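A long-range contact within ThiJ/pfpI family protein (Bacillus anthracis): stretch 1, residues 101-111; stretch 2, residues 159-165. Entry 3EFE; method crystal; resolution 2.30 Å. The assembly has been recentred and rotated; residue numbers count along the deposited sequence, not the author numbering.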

# COMPACT_ATOMS: atom_id res chain seq x y z
N ALA D 101 -19.79 -1.67 17.82
CA ALA D 101 -19.12 -0.48 17.29
C ALA D 101 -20.05 0.25 16.37
O ALA D 101 -20.20 1.43 16.49
CB ALA D 101 -17.83 -0.82 16.56
N LEU D 102 -20.69 -0.44 15.44
CA LEU D 102 -21.49 0.24 14.43
C LEU D 102 -22.60 1.01 15.09
O LEU D 102 -22.86 2.10 14.64
CB LEU D 102 -22.06 -0.72 13.34
CG LEU D 102 -21.11 -1.09 12.20
CD1 LEU D 102 -21.46 -2.48 11.59
CD2 LEU D 102 -21.12 0.00 11.17
N LYS D 103 -23.20 0.43 16.15
CA LYS D 103 -24.26 1.04 17.02
C LYS D 103 -23.89 2.35 17.74
O LYS D 103 -24.64 3.32 17.62
CB LYS D 103 -24.76 0.08 18.12
CG LYS D 103 -25.51 -1.12 17.61
CD LYS D 103 -25.92 -2.12 18.74
CE LYS D 103 -25.87 -3.66 18.24
NZ LYS D 103 -26.95 -4.08 17.27
N ILE D 104 -22.80 2.34 18.52
CA ILE D 104 -22.32 3.56 19.16
C ILE D 104 -21.88 4.64 18.17
O ILE D 104 -21.75 5.82 18.52
CB ILE D 104 -21.20 3.32 20.23
CG1 ILE D 104 -21.14 4.57 21.19
CG2 ILE D 104 -19.77 2.92 19.58
CD1 ILE D 104 -20.72 4.28 22.63
N GLY D 105 -21.62 4.26 16.93
CA GLY D 105 -21.35 5.22 15.84
C GLY D 105 -19.90 5.27 15.42
O GLY D 105 -19.45 6.23 14.82
N THR D 106 -19.15 4.20 15.69
CA THR D 106 -17.77 4.18 15.22
C THR D 106 -17.77 3.98 13.71
O THR D 106 -18.57 3.19 13.20
CB THR D 106 -16.92 3.16 15.95
OG1 THR D 106 -16.58 2.14 15.07
CG2 THR D 106 -17.58 2.59 17.14
N ILE D 107 -16.98 4.79 12.98
CA ILE D 107 -16.85 4.69 11.51
C ILE D 107 -16.09 3.37 11.23
O ILE D 107 -14.98 3.18 11.73
CB ILE D 107 -16.04 5.86 10.89
CG1 ILE D 107 -16.54 7.23 11.39
CG2 ILE D 107 -15.95 5.77 9.33
CD1 ILE D 107 -17.98 7.49 11.21
N VAL D 108 -16.72 2.45 10.51
CA VAL D 108 -16.01 1.21 10.11
C VAL D 108 -15.79 1.18 8.61
O VAL D 108 -16.69 1.44 7.83
CB VAL D 108 -16.57 -0.16 10.75
CG1 VAL D 108 -17.76 0.07 11.62
CG2 VAL D 108 -16.70 -1.28 9.69
N ALA D 109 -14.54 0.95 8.25
CA ALA D 109 -14.07 1.01 6.87
C ALA D 109 -13.54 -0.39 6.57
O ALA D 109 -12.53 -0.77 7.19
CB ALA D 109 -12.95 2.04 6.74
N ALA D 110 -14.25 -1.12 5.67
CA ALA D 110 -13.96 -2.53 5.27
C ALA D 110 -13.62 -2.59 3.80
O ALA D 110 -14.30 -2.02 2.98
CB ALA D 110 -15.17 -3.43 5.49
N ILE D 111 -12.58 -3.29 3.44
CA ILE D 111 -12.16 -3.35 2.04
C ILE D 111 -12.01 -4.85 1.75
O ILE D 111 -11.58 -5.62 2.59
CB ILE D 111 -10.88 -2.50 1.73
CG1 ILE D 111 -10.55 -2.55 0.25
CG2 ILE D 111 -9.60 -2.93 2.64
CD1 ILE D 111 -9.78 -1.40 -0.24
N ALA D 159 -23.63 6.55 6.00
CA ALA D 159 -23.58 6.89 7.42
C ALA D 159 -22.14 6.51 7.79
O ALA D 159 -21.23 6.96 7.11
CB ALA D 159 -24.68 6.13 8.26
N ASN D 160 -21.95 5.65 8.80
CA ASN D 160 -20.65 5.42 9.43
C ASN D 160 -19.99 4.11 8.96
O ASN D 160 -19.22 3.49 9.70
CB ASN D 160 -20.80 5.40 10.96
CG ASN D 160 -21.66 4.22 11.46
OD1 ASN D 160 -22.74 3.93 10.90
ND2 ASN D 160 -21.17 3.52 12.50
N LEU D 161 -20.34 3.68 7.74
CA LEU D 161 -19.74 2.51 7.11
C LEU D 161 -19.19 2.88 5.73
O LEU D 161 -19.89 3.50 4.91
CB LEU D 161 -20.75 1.38 6.96
CG LEU D 161 -20.27 0.15 6.18
CD1 LEU D 161 -19.46 -0.81 7.09
CD2 LEU D 161 -21.46 -0.55 5.54
N VAL D 162 -17.94 2.51 5.47
CA VAL D 162 -17.37 2.60 4.13
C VAL D 162 -16.94 1.17 3.73
O VAL D 162 -16.28 0.48 4.49
CB VAL D 162 -16.18 3.64 4.06
CG1 VAL D 162 -15.63 3.71 2.68
CG2 VAL D 162 -16.65 5.02 4.52
N THR D 163 -17.39 0.73 2.56
CA THR D 163 -16.96 -0.55 1.95
C THR D 163 -16.31 -0.27 0.57
O THR D 163 -16.61 0.73 -0.11
CB THR D 163 -18.09 -1.51 1.78
OG1 THR D 163 -19.17 -0.80 1.18
CG2 THR D 163 -18.49 -2.13 3.11
N ALA D 164 -15.44 -1.15 0.15
CA ALA D 164 -14.81 -0.97 -1.14
C ALA D 164 -14.34 -2.30 -1.69
O ALA D 164 -14.05 -3.23 -0.95
CB ALA D 164 -13.59 0.00 -1.02
N SER D 165 -14.19 -2.34 -2.98
CA SER D 165 -13.41 -3.37 -3.60
C SER D 165 -11.90 -3.29 -3.29
O SER D 165 -11.39 -2.22 -3.15
CB SER D 165 -13.61 -3.30 -5.13
OG SER D 165 -13.09 -4.47 -5.70

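Stretch 1 runs from the last turn of a helix, through a short turn, into strand 107-111. This strand lies beside strand 161-164 in parallel, with 7° between their directions.

The contact begins at Leu 102. Its carbonyl, near the end of the helix, accepts a hydrogen bond from the side-chain amide of Asn 160 (ND2 of Asn 160 to O of Leu 102, 3.1 Å). The side chain of Leu 102 also reaches stretch 2, where its CD2 lies 4.4 Å from CB of Leu 161. The CA-to-CB bonds of Lys 103 and Ile 104 point away, and these residues make no contact.

Gly 105 leaves the helix with positive phi. A CB at these backbone angles would be jammed against the carbonyl O of Ile 104, so glycine suits the position. The CA-to-CB bond of Thr 106 points away from stretch 2, but its carbonyl accepts a hydrogen bond from the same amide: ND2 of Asn 160 lies 2.7 Å from O of Thr 106. One amide group thus ties the end of the helix to the loop residue just before the strand.

At Ile 107, CD1 packs 3.5 Å from CB of Asn 160. The backbone ladder then starts. N of Val 108 donates to O of Asn 160 (2.8 Å), and O of Val 108 accepts from N of Val 162 (2.9 Å). Val 108 CG2 meets Leu 161 CD1 at 3.8 Å, an apolar contact on one face of the sheet.

Ala 109 pairs with Val 162 on the other face. Its CA makes a CA-H...O contact with O of Val 162 (3.3 Å). O of Val 162 also accepts a hydrogen bond from N of Ala 110 (2.8 Å). The last rung is weak: N of Ala 164 to O of Ala 110, 3.2 Å, with a bent angle of 129°.

Ile 111 closes the contact. Its CD1 packs 4.1 Å from CB of Ala 164, an apolar pairing on the face shared with Ala 109 and Val 162.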